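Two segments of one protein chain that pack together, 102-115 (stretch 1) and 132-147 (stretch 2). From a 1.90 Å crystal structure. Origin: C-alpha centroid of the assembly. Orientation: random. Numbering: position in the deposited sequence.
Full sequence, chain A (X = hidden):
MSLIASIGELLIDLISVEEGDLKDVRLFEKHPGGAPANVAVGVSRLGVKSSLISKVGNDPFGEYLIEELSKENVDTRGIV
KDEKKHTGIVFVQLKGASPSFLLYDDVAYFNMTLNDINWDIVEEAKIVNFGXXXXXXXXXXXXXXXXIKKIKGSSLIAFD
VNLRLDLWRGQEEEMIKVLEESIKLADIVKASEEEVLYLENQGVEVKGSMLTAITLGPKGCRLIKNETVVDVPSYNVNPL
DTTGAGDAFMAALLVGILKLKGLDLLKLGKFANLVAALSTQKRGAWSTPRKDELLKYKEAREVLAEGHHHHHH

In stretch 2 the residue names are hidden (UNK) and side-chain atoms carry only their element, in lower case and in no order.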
ATOM      1  N   LEU A 102       5.538  -7.419   0.694  1.00 12.22           N
ATOM      2  CA  LEU A 102       4.234  -7.407   0.071  1.00 10.85           C
ATOM      3  C   LEU A 102       4.218  -6.149  -0.733  1.00 10.25           C
ATOM      4  O   LEU A 102       4.114  -5.051  -0.186  1.00  8.91           O
ATOM      5  CB  LEU A 102       3.113  -7.409   1.095  1.00 11.13           C
ATOM      6  CG  LEU A 102       1.680  -7.222   0.589  1.00  9.91           C
ATOM      7  CD1 LEU A 102       1.262  -8.288  -0.462  1.00 12.37           C
ATOM      8  CD2 LEU A 102       0.758  -7.234   1.791  1.00  9.57           C
ATOM      9  N   LEU A 103       4.384  -6.334  -2.037  1.00  9.99           N
ATOM     10  CA  LEU A 103       4.476  -5.229  -2.990  1.00  9.62           C
ATOM     11  C   LEU A 103       3.120  -5.063  -3.645  1.00 10.00           C
ATOM     12  O   LEU A 103       2.545  -6.032  -4.143  1.00 10.15           O
ATOM     13  CB  LEU A 103       5.554  -5.523  -4.034  1.00  9.72           C
ATOM     14  CG  LEU A 103       5.782  -4.481  -5.131  1.00  8.85           C
ATOM     15  CD1 LEU A 103       7.251  -4.460  -5.493  1.00 11.04           C
ATOM     16  CD2 LEU A 103       4.894  -4.772  -6.368  1.00  9.78           C
ATOM     17  N   TYR A 104       2.621  -3.832  -3.623  1.00  9.71           N
ATOM     18  CA  TYR A 104       1.356  -3.476  -4.241  1.00 10.71           C
ATOM     19  C   TYR A 104       1.626  -3.124  -5.696  1.00 11.55           C
ATOM     20  O   TYR A 104       2.430  -2.240  -5.984  1.00 11.72           O
ATOM     21  CB  TYR A 104       0.691  -2.336  -3.458  1.00 10.60           C
ATOM     22  CG  TYR A 104      -0.062  -2.893  -2.284  1.00 10.47           C
ATOM     23  CD1 TYR A 104       0.612  -3.570  -1.260  1.00 12.26           C
ATOM     24  CD2 TYR A 104      -1.451  -2.826  -2.227  1.00 11.56           C
ATOM     25  CE1 TYR A 104      -0.072  -4.146  -0.221  1.00 11.75           C
ATOM     26  CE2 TYR A 104      -2.142  -3.383  -1.167  1.00 11.54           C
ATOM     27  CZ  TYR A 104      -1.454  -4.053  -0.176  1.00 11.32           C
ATOM     28  OH  TYR A 104      -2.137  -4.632   0.883  1.00 10.61           O
ATOM     29  N   ASP A 105       0.992  -3.848  -6.611  1.00 12.31           N
ATOM     30  CA  ASP A 105       1.400  -3.761  -7.998  1.00 14.46           C
ATOM     31  C   ASP A 105       0.551  -2.790  -8.800  1.00 14.78           C
ATOM     32  O   ASP A 105       0.983  -2.309  -9.826  1.00 15.65           O
ATOM     33  CB  ASP A 105       1.445  -5.142  -8.657  1.00 14.67           C
ATOM     34  CG  ASP A 105       0.072  -5.746  -8.836  1.00 17.15           C
ATOM     35  OD1 ASP A 105      -0.813  -5.497  -7.992  1.00 20.12           O
ATOM     36  OD2 ASP A 105      -0.121  -6.480  -9.827  1.00 19.23           O
ATOM     37  N   ASP A 106      -0.664  -2.478  -8.371  1.00 15.31           N
ATOM     38  CA  ASP A 106      -1.384  -1.552  -9.221  1.00 15.47           C
ATOM     39  C   ASP A 106      -1.148  -0.168  -8.713  1.00 13.83           C
ATOM     40  O   ASP A 106      -2.012   0.431  -8.055  1.00 14.69           O
ATOM     41  CB  ASP A 106      -2.864  -1.853  -9.374  1.00 16.45           C
ATOM     42  CG  ASP A 106      -3.309  -1.662 -10.802  1.00 21.27           C
ATOM     43  OD1 ASP A 106      -3.649  -2.677 -11.457  1.00 26.73           O
ATOM     44  OD2 ASP A 106      -3.229  -0.514 -11.296  1.00 24.40           O
ATOM     45  N   VAL A 107       0.055   0.306  -9.014  1.00 11.14           N
ATOM     46  CA  VAL A 107       0.571   1.542  -8.486  1.00 10.06           C
ATOM     47  C   VAL A 107       1.219   2.317  -9.630  1.00  9.19           C
ATOM     48  O   VAL A 107       1.405   1.790 -10.731  1.00  7.93           O
ATOM     49  CB  VAL A 107       1.611   1.287  -7.364  1.00 10.14           C
ATOM     50  CG1 VAL A 107       0.929   0.699  -6.099  1.00  8.73           C
ATOM     51  CG2 VAL A 107       2.737   0.380  -7.873  1.00  9.12           C
ATOM     52  N   ALA A 108       1.579   3.559  -9.338  1.00  8.46           N
ATOM     53  CA  ALA A 108       1.911   4.530 -10.360  1.00  8.66           C
ATOM     54  C   ALA A 108       3.143   4.151 -11.168  1.00  8.73           C
ATOM     55  O   ALA A 108       3.155   4.357 -12.390  1.00  7.72           O
ATOM     56  CB  ALA A 108       2.088   5.893  -9.734  1.00  9.23           C
ATOM     57  N   TYR A 109       4.164   3.574 -10.517  1.00  7.63           N
ATOM     58  CA  TYR A 109       5.426   3.328 -11.237  1.00  7.63           C
ATOM     59  C   TYR A 109       5.301   2.225 -12.278  1.00  7.64           C
ATOM     60  O   TYR A 109       6.134   2.137 -13.193  1.00  7.89           O
ATOM     61  CB  TYR A 109       6.622   3.084 -10.289  1.00  7.63           C
ATOM     62  CG  TYR A 109       6.545   1.812  -9.500  1.00  6.71           C
ATOM     63  CD1 TYR A 109       6.800   0.576 -10.096  1.00  5.49           C
ATOM     64  CD2 TYR A 109       6.241   1.847  -8.137  1.00  6.94           C
ATOM     65  CE1 TYR A 109       6.755  -0.598  -9.366  1.00  6.40           C
ATOM     66  CE2 TYR A 109       6.168   0.679  -7.403  1.00  6.12           C
ATOM     67  CZ  TYR A 109       6.419  -0.540  -8.025  1.00  6.42           C
ATOM     68  OH  TYR A 109       6.322  -1.694  -7.291  1.00  8.76           O
ATOM     69  N   PHE A 110       4.249   1.418 -12.148  1.00  8.16           N
ATOM     70  CA  PHE A 110       3.921   0.363 -13.113  1.00  8.77           C
ATOM     71  C   PHE A 110       3.029   0.874 -14.248  1.00  9.29           C
ATOM     72  O   PHE A 110       2.752   0.141 -15.198  1.00  9.11           O
ATOM     73  CB  PHE A 110       3.237  -0.817 -12.422  1.00  8.62           C
ATOM     74  CG  PHE A 110       4.176  -1.802 -11.779  1.00  9.76           C
ATOM     75  CD1 PHE A 110       5.293  -2.278 -12.459  1.00 10.41           C
ATOM     76  CD2 PHE A 110       3.909  -2.299 -10.498  1.00 10.02           C
ATOM     77  CE1 PHE A 110       6.136  -3.212 -11.886  1.00 10.42           C
ATOM     78  CE2 PHE A 110       4.751  -3.263  -9.917  1.00 10.65           C
ATOM     79  CZ  PHE A 110       5.861  -3.714 -10.610  1.00  9.98           C
ATOM     80  N   ASN A 111       2.649   2.148 -14.175  1.00  9.76           N
ATOM     81  CA  ASN A 111       1.754   2.779 -15.144  1.00 10.73           C
ATOM     82  C   ASN A 111       2.437   3.802 -16.082  1.00 11.76           C
ATOM     83  O   ASN A 111       1.803   4.761 -16.529  1.00 11.17           O
ATOM     84  CB  ASN A 111       0.615   3.468 -14.378  1.00 10.43           C
ATOM     85  CG  ASN A 111      -0.635   3.650 -15.213  1.00 11.50           C
ATOM     86  OD1 ASN A 111      -0.943   2.832 -16.090  1.00 10.47           O
ATOM     87  ND2 ASN A 111      -1.391   4.701 -14.914  1.00 10.54           N
HETATM   88  N   MSE A 112       3.724   3.609 -16.383  1.00 12.26           N
HETATM   89  CA  MSE A 112       4.436   4.534 -17.260  1.00 15.06           C
HETATM   90  C   MSE A 112       4.121   4.269 -18.715  1.00 12.97           C
HETATM   91  O   MSE A 112       4.130   3.133 -19.164  1.00 10.96           O
HETATM   92  CB  MSE A 112       5.946   4.453 -17.036  1.00 13.92           C
HETATM   93  CG  MSE A 112       6.374   5.175 -15.782  1.00 16.78           C
HETATM   94 SE   MSE A 112       8.308   5.284 -15.653  1.00 27.19          SE
HETATM   95  CE  MSE A 112       8.482   3.617 -14.786  1.00 14.36           C
ATOM     96  N   THR A 113       3.825   5.329 -19.446  1.00 13.29           N
ATOM     97  CA  THR A 113       3.654   5.213 -20.883  1.00 13.02           C
ATOM     98  C   THR A 113       4.749   6.045 -21.521  1.00 12.78           C
ATOM     99  O   THR A 113       5.468   6.790 -20.837  1.00 12.58           O
ATOM    100  CB  THR A 113       2.254   5.710 -21.336  1.00 13.82           C
ATOM    101  OG1 THR A 113       2.087   7.061 -20.910  1.00 14.30           O
ATOM    102  CG2 THR A 113       1.138   4.857 -20.717  1.00 14.91           C
ATOM    103  N   LEU A 114       4.881   5.941 -22.833  1.00 12.47           N
ATOM    104  CA  LEU A 114       5.911   6.688 -23.540  1.00 12.54           C
ATOM    105  C   LEU A 114       5.831   8.198 -23.330  1.00 12.84           C
ATOM    106  O   LEU A 114       6.854   8.859 -23.292  1.00 10.89           O
ATOM    107  CB  LEU A 114       5.882   6.357 -25.017  1.00 12.48           C
ATOM    108  CG  LEU A 114       6.379   4.945 -25.289  1.00 13.14           C
ATOM    109  CD1 LEU A 114       5.996   4.527 -26.702  1.00 11.90           C
ATOM    110  CD2 LEU A 114       7.894   4.850 -25.067  1.00 13.80           C
ATOM    111  N   ASN A 115       4.616   8.715 -23.177  1.00 13.55           N
ATOM    112  CA  ASN A 115       4.402  10.131 -22.876  1.00 15.57           C
ATOM    113  C   ASN A 115       5.028  10.567 -21.560  1.00 15.23           C
ATOM    114  O   ASN A 115       5.332  11.737 -21.404  1.00 16.29           O
ATOM    115  CB  ASN A 115       2.912  10.437 -22.811  1.00 17.12           C
ATOM    116  CG  ASN A 115       2.159   9.809 -23.922  1.00 21.32           C
ATOM    117  OD1 ASN A 115       1.531   8.756 -23.741  1.00 29.07           O
ATOM    118  ND2 ASN A 115       2.241  10.406 -25.099  1.00 23.32           N
ATOM    119  N   UNK A 132      14.840  -5.234 -13.043  1.00 15.13           N
ATOM    120  CA  UNK A 132      13.766  -6.090 -13.537  1.00 14.36           C
ATOM    121  C   UNK A 132      12.393  -5.811 -12.911  1.00 13.24           C
ATOM    122  O   UNK A 132      11.371  -6.127 -13.504  1.00 12.83           O
ATOM    123  o   UNK A 132      13.920  -8.051 -12.127  1.00 15.90           O
ATOM    124  c   UNK A 132      14.143  -7.557 -13.422  1.00 13.42           C
ATOM    125  N   UNK A 133      12.375  -5.216 -11.721  1.00 12.27           N
ATOM    126  CA  UNK A 133      11.128  -5.044 -10.984  1.00 11.91           C
ATOM    127  C   UNK A 133      10.135  -4.220 -11.800  1.00 11.65           C
ATOM    128  O   UNK A 133       8.962  -4.567 -11.901  1.00 11.45           O
ATOM    129  c   UNK A 133      10.062  -3.994  -8.966  1.00 11.52           C
ATOM    130  c   UNK A 133      12.108  -5.483  -8.690  1.00 10.94           C
ATOM    131  c   UNK A 133      11.367  -4.441  -9.598  1.00 11.73           C
ATOM    132  N   UNK A 134      10.632  -3.171 -12.430  1.00 11.66           N
ATOM    133  CA  UNK A 134       9.776  -2.319 -13.237  1.00 11.52           C
ATOM    134  C   UNK A 134       9.083  -3.119 -14.348  1.00 10.71           C
ATOM    135  O   UNK A 134       7.965  -2.801 -14.744  1.00 10.92           O
ATOM    136  c   UNK A 134       9.543  -0.117 -14.416  1.00 13.09           C
ATOM    137  c   UNK A 134      11.591  -1.498 -14.821  1.00 12.54           C
ATOM    138  c   UNK A 134      10.541  -1.099 -13.800  1.00 10.99           C
ATOM    139  c   UNK A 134       8.613   0.439 -13.436  1.00 11.91           C
ATOM    140  N   UNK A 135       9.739  -4.186 -14.802  1.00 10.65           N
ATOM    141  CA  UNK A 135       9.292  -4.948 -15.950  1.00 10.61           C
ATOM    142  C   UNK A 135       8.158  -5.903 -15.605  1.00 10.85           C
ATOM    143  O   UNK A 135       7.603  -6.545 -16.501  1.00 10.97           O
ATOM    144  c   UNK A 135      12.838  -5.809 -17.399  1.00 10.21           C
ATOM    145  c   UNK A 135      10.470  -5.722 -16.571  1.00 11.30           C
ATOM    146  c   UNK A 135      11.721  -4.911 -16.929  1.00 11.19           C
ATOM    147  c   UNK A 135      11.396  -3.776 -17.957  1.00 11.28           C
ATOM    148  N   UNK A 136       7.808  -5.985 -14.321  1.00  9.79           N
ATOM    149  CA  UNK A 136       6.860  -6.980 -13.863  1.00  9.98           C
ATOM    150  C   UNK A 136       5.449  -6.716 -14.364  1.00  9.71           C
ATOM    151  O   UNK A 136       4.656  -7.645 -14.463  1.00 10.47           O
ATOM    152  c   UNK A 136       6.894  -7.121 -12.324  1.00  9.31           C
ATOM    153  N   UNK A 137       5.149  -5.455 -14.706  1.00  9.57           N
ATOM    154  CA  UNK A 137       3.812  -5.094 -15.132  1.00  9.92           C
ATOM    155  C   UNK A 137       3.850  -4.134 -16.298  1.00 10.21           C
ATOM    156  O   UNK A 137       4.734  -3.301 -16.393  1.00  9.47           O
ATOM    157  c   UNK A 137       2.867  -5.248 -12.747  1.00 10.48           C
ATOM    158  n   UNK A 137       2.264  -8.672 -10.123  1.00 15.67           N
ATOM    159  c   UNK A 137       2.493  -8.077 -11.284  1.00 14.93           C
ATOM    160  c   UNK A 137       1.839  -6.367 -12.944  1.00 10.47           C
ATOM    161  c   UNK A 137       3.029  -4.422 -14.001  1.00  9.77           C
ATOM    162  n   UNK A 137       3.534  -8.459 -12.018  1.00 16.82           N
ATOM    163  n   UNK A 137       1.677  -7.111 -11.700  1.00 13.21           N
ATOM    164  N   UNK A 138       2.843  -4.251 -17.153  1.00  9.96           N
ATOM    165  CA  UNK A 138       2.586  -3.252 -18.154  1.00 10.52           C
ATOM    166  C   UNK A 138       1.704  -2.166 -17.545  1.00 10.10           C
ATOM    167  O   UNK A 138       1.074  -2.410 -16.525  1.00 11.33           O
ATOM    168  n   UNK A 138       4.023  -3.815 -20.542  1.00 10.41           N
ATOM    169  c   UNK A 138       1.914  -3.897 -19.363  1.00 10.30           C
ATOM    170  c   UNK A 138       2.905  -4.490 -20.340  1.00 12.43           C
ATOM    171  o   UNK A 138       2.643  -5.532 -20.945  1.00 17.70           O
ATOM    172  N   UNK A 139       1.663  -0.966 -18.153  1.00 10.37           N
ATOM    173  CA  UNK A 139       2.406  -0.524 -19.338  1.00  9.84           C
ATOM    174  C   UNK A 139       3.892  -0.265 -19.112  1.00  9.64           C
ATOM    175  O   UNK A 139       4.614  -0.089 -20.086  1.00  9.06           O
ATOM    176  c   UNK A 139       0.744   0.086 -17.676  1.00  9.91           C
ATOM    177  c   UNK A 139       1.220   1.307 -18.397  1.00  9.61           C
ATOM    178  c   UNK A 139       1.719   0.801 -19.709  1.00 10.52           C
ATOM    179  N   UNK A 140       4.348  -0.245 -17.859  1.00  8.96           N
ATOM    180  CA  UNK A 140       5.725   0.162 -17.579  1.00  9.77           C
ATOM    181  C   UNK A 140       6.755  -0.747 -18.252  1.00 10.16           C
ATOM    182  O   UNK A 140       7.744  -0.258 -18.811  1.00 11.13           O
ATOM    183  c   UNK A 140       5.989   0.236 -16.082  1.00  9.26           C
ATOM    184  o   UNK A 140       5.673   1.535 -15.617  1.00 10.16           O
ATOM    185  N   UNK A 141       6.514  -2.053 -18.206  1.00 10.54           N
ATOM    186  CA  UNK A 141       7.387  -3.000 -18.877  1.00 11.38           C
ATOM    187  C   UNK A 141       7.641  -2.616 -20.334  1.00 10.89           C
ATOM    188  O   UNK A 141       8.776  -2.425 -20.738  1.00 10.10           O
ATOM    189  n   UNK A 141       4.354  -8.637 -19.577  1.00 19.86           N
ATOM    190  c   UNK A 141       5.352  -8.025 -18.957  1.00 22.61           C
ATOM    191  n   UNK A 141       6.295  -7.443 -19.689  1.00 22.20           N
ATOM    192  n   UNK A 141       5.390  -8.010 -17.632  1.00 21.57           N
ATOM    193  c   UNK A 141       7.573  -5.364 -19.705  1.00 14.70           C
ATOM    194  c   UNK A 141       6.838  -4.416 -18.790  1.00 12.33           C
ATOM    195  c   UNK A 141       7.460  -6.760 -19.179  1.00 20.91           C
ATOM    196  N   UNK A 142       6.582  -2.477 -21.115  1.00 11.36           N
ATOM    197  CA  UNK A 142       6.751  -2.160 -22.522  1.00 11.78           C
ATOM    198  C   UNK A 142       7.408  -0.801 -22.726  1.00 11.38           C
ATOM    199  O   UNK A 142       8.265  -0.658 -23.585  1.00 10.87           O
ATOM    200  o   UNK A 142       3.556  -5.320 -24.231  1.00 22.67           O
ATOM    201  c   UNK A 142       5.178  -3.779 -23.563  1.00 15.11           C
ATOM    202  c   UNK A 142       3.806  -4.100 -24.100  1.00 19.70           C
ATOM    203  o   UNK A 142       2.999  -3.173 -24.373  1.00 18.34           O
ATOM    204  c   UNK A 142       5.427  -2.316 -23.288  1.00 12.95           C
ATOM    205  N   UNK A 143       7.018   0.168 -21.900  1.00 10.46           N
ATOM    206  CA  UNK A 143       7.519   1.514 -21.970  1.00 10.13           C
ATOM    207  C   UNK A 143       9.024   1.521 -21.707  1.00 10.12           C
ATOM    208  O   UNK A 143       9.787   2.076 -22.498  1.00  8.90           O
ATOM    209  c   UNK A 143       7.436   3.825 -20.950  1.00 11.22           C
ATOM    210  o   UNK A 143       5.406   2.556 -21.380  1.00  9.76           O
ATOM    211  c   UNK A 143       6.785   2.439 -20.983  1.00 10.23           C
ATOM    212  N   UNK A 144       9.438   0.881 -20.613  1.00  9.23           N
ATOM    213  CA  UNK A 144      10.847   0.841 -20.251  1.00  9.03           C
ATOM    214  C   UNK A 144      11.627   0.112 -21.337  1.00  8.79           C
ATOM    215  O   UNK A 144      12.698   0.564 -21.707  1.00  8.55           O
ATOM    216  c   UNK A 144      12.568   0.032 -18.531  1.00  9.54           C
ATOM    217  c   UNK A 144      10.472   1.161 -17.793  1.00  8.56           C
ATOM    218  c   UNK A 144      11.080   0.240 -18.842  1.00  8.31           C
ATOM    219  N   UNK A 145      11.074  -0.973 -21.876  1.00  9.26           N
ATOM    220  CA  UNK A 145      11.805  -1.734 -22.897  1.00 11.07           C
ATOM    221  C   UNK A 145      12.041  -0.854 -24.118  1.00 10.40           C
ATOM    222  O   UNK A 145      13.115  -0.872 -24.705  1.00 10.05           O
ATOM    223 se   UNK A 145      12.929  -4.437 -21.508  1.00 30.91          SE
ATOM    224  c   UNK A 145      11.107  -4.104 -22.171  1.00 16.62           C
ATOM    225  c   UNK A 145      13.663  -5.208 -23.113  1.00 21.83           C
ATOM    226  c   UNK A 145      11.087  -3.032 -23.274  1.00 11.44           C
ATOM    227  N   UNK A 146      11.033  -0.065 -24.474  1.00 10.75           N
ATOM    228  CA  UNK A 146      11.179   0.916 -25.548  1.00 10.24           C
ATOM    229  C   UNK A 146      12.230   1.980 -25.261  1.00  9.77           C
ATOM    230  O   UNK A 146      13.021   2.299 -26.124  1.00  9.72           O
ATOM    231  c   UNK A 146       9.825   1.530 -25.895  1.00 11.24           C
ATOM    232  c   UNK A 146       6.981   0.060 -28.007  1.00 19.55           C
ATOM    233  n   UNK A 146       6.537  -1.127 -27.219  1.00 22.37           N
ATOM    234  c   UNK A 146       8.958   0.513 -26.617  1.00 13.47           C
ATOM    235  c   UNK A 146       7.657   1.094 -27.118  1.00 18.71           C
ATOM    236  N   UNK A 147      12.260   2.504 -24.045  1.00  9.23           N
ATOM    237  CA  UNK A 147      13.274   3.500 -23.687  1.00  9.43           C
ATOM    238  C   UNK A 147      14.684   2.942 -23.903  1.00  9.37           C
ATOM    239  O   UNK A 147      15.529   3.555 -24.576  1.00  9.26           O
ATOM    240  c   UNK A 147      14.215   4.925 -21.825  1.00  9.50           C
ATOM    241  c   UNK A 147      11.737   4.736 -22.102  1.00 10.92           C
ATOM    242  c   UNK A 147      13.077   4.010 -22.241  1.00  9.07           C
TER

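Position 132 carries one carbon and then one oxygen, beyond reach of stretch 1: Ser132. At 133 one carbon bears two more, and the fork lies near the end of Leu103. This is the beta-branched Val133; its CG1 is 4.5 Å from Leu103 CD1, a small apolar contact in a buried place. Position 134 has four carbons, forked at the first, and the end of the longer arm reaches the Tyr109 ring and the Met112 methyl. This is Ile134, whose long arm lets CD1 come within 3.5 Å of Met112 CE and 3.8 Å of Tyr109 CD1, at the edge of the tyrosine ring. At 135 four carbons forked at the second point away from stretch 1: Leu135. At 136 a single carbon lies beside the Phe110 ring: Ala136, a small methyl, with CB 4.0 Å from Phe110 CZ.

At 137 three carbons lead to a nitrogen and then a carbon carrying two more nitrogens; the carbons lie over Phe110 and the nitrogens meet Asp105. This is Arg137. Its NE donates to Asp105 OD2 at 2.7 Å in a salt bridge, and its CG is 3.6 Å from the centroid of the Phe110 ring, over one face. Charge and hydrocarbon are thus both used.

Position 138 has two carbons, the second bearing one oxygen and one nitrogen, directed away from stretch 1: Asn138. At 139 three carbons close a ring onto the backbone nitrogen and touch the Phe110 carbonyl. This is Pro139, preceded by a cis peptide bond; its compact ring brings CD within 3.2 Å of Phe110 O. At 140 one carbon and one oxygen meet the backbone of Tyr109 and Met112: Ser140, whose short hydroxyl fits close, OG donating to Tyr109 O (2.5 Å) and accepting from Met112 N (2.9 Å).

Position 141, again three carbons, a nitrogen and a carbon bearing two nitrogens, is Arg141, and 142, three carbons ending in two oxygens, is the exposed Glu142; neither touches stretch 1. At 143 one carbon carries an oxygen and a carbon, both near Met112: Thr143, whose OG1 donates to Met112 O at 2.6 Å, while CG2 lies 4.2 Å from Met112 CB. At 144 a three-carbon fork faces the Met112 methyl: Val144, apolar and buried, with CG2 4.4 Å from Met112 CE. At 145 two carbons, selenium and one carbon, unbranched and out of reach, mark selenomethionine, Met145. At 146 four carbons ending in nitrogen lie against Leu114: Lys146, with CD 3.8 Å from Leu114 CD1, its exposed end leading away. At 147 a three-carbon fork is Val147.

The contact joins apolar packing around Phe110 and Met112 to hydroxyls that satisfy backbone groups of Tyr109 and Met112. Ser140 N adds a bond to Phe110 O (3.1 Å), and the salt bridge ties down Asp105.

Stretch 2 132-147: SVILARNPSRETVMKV
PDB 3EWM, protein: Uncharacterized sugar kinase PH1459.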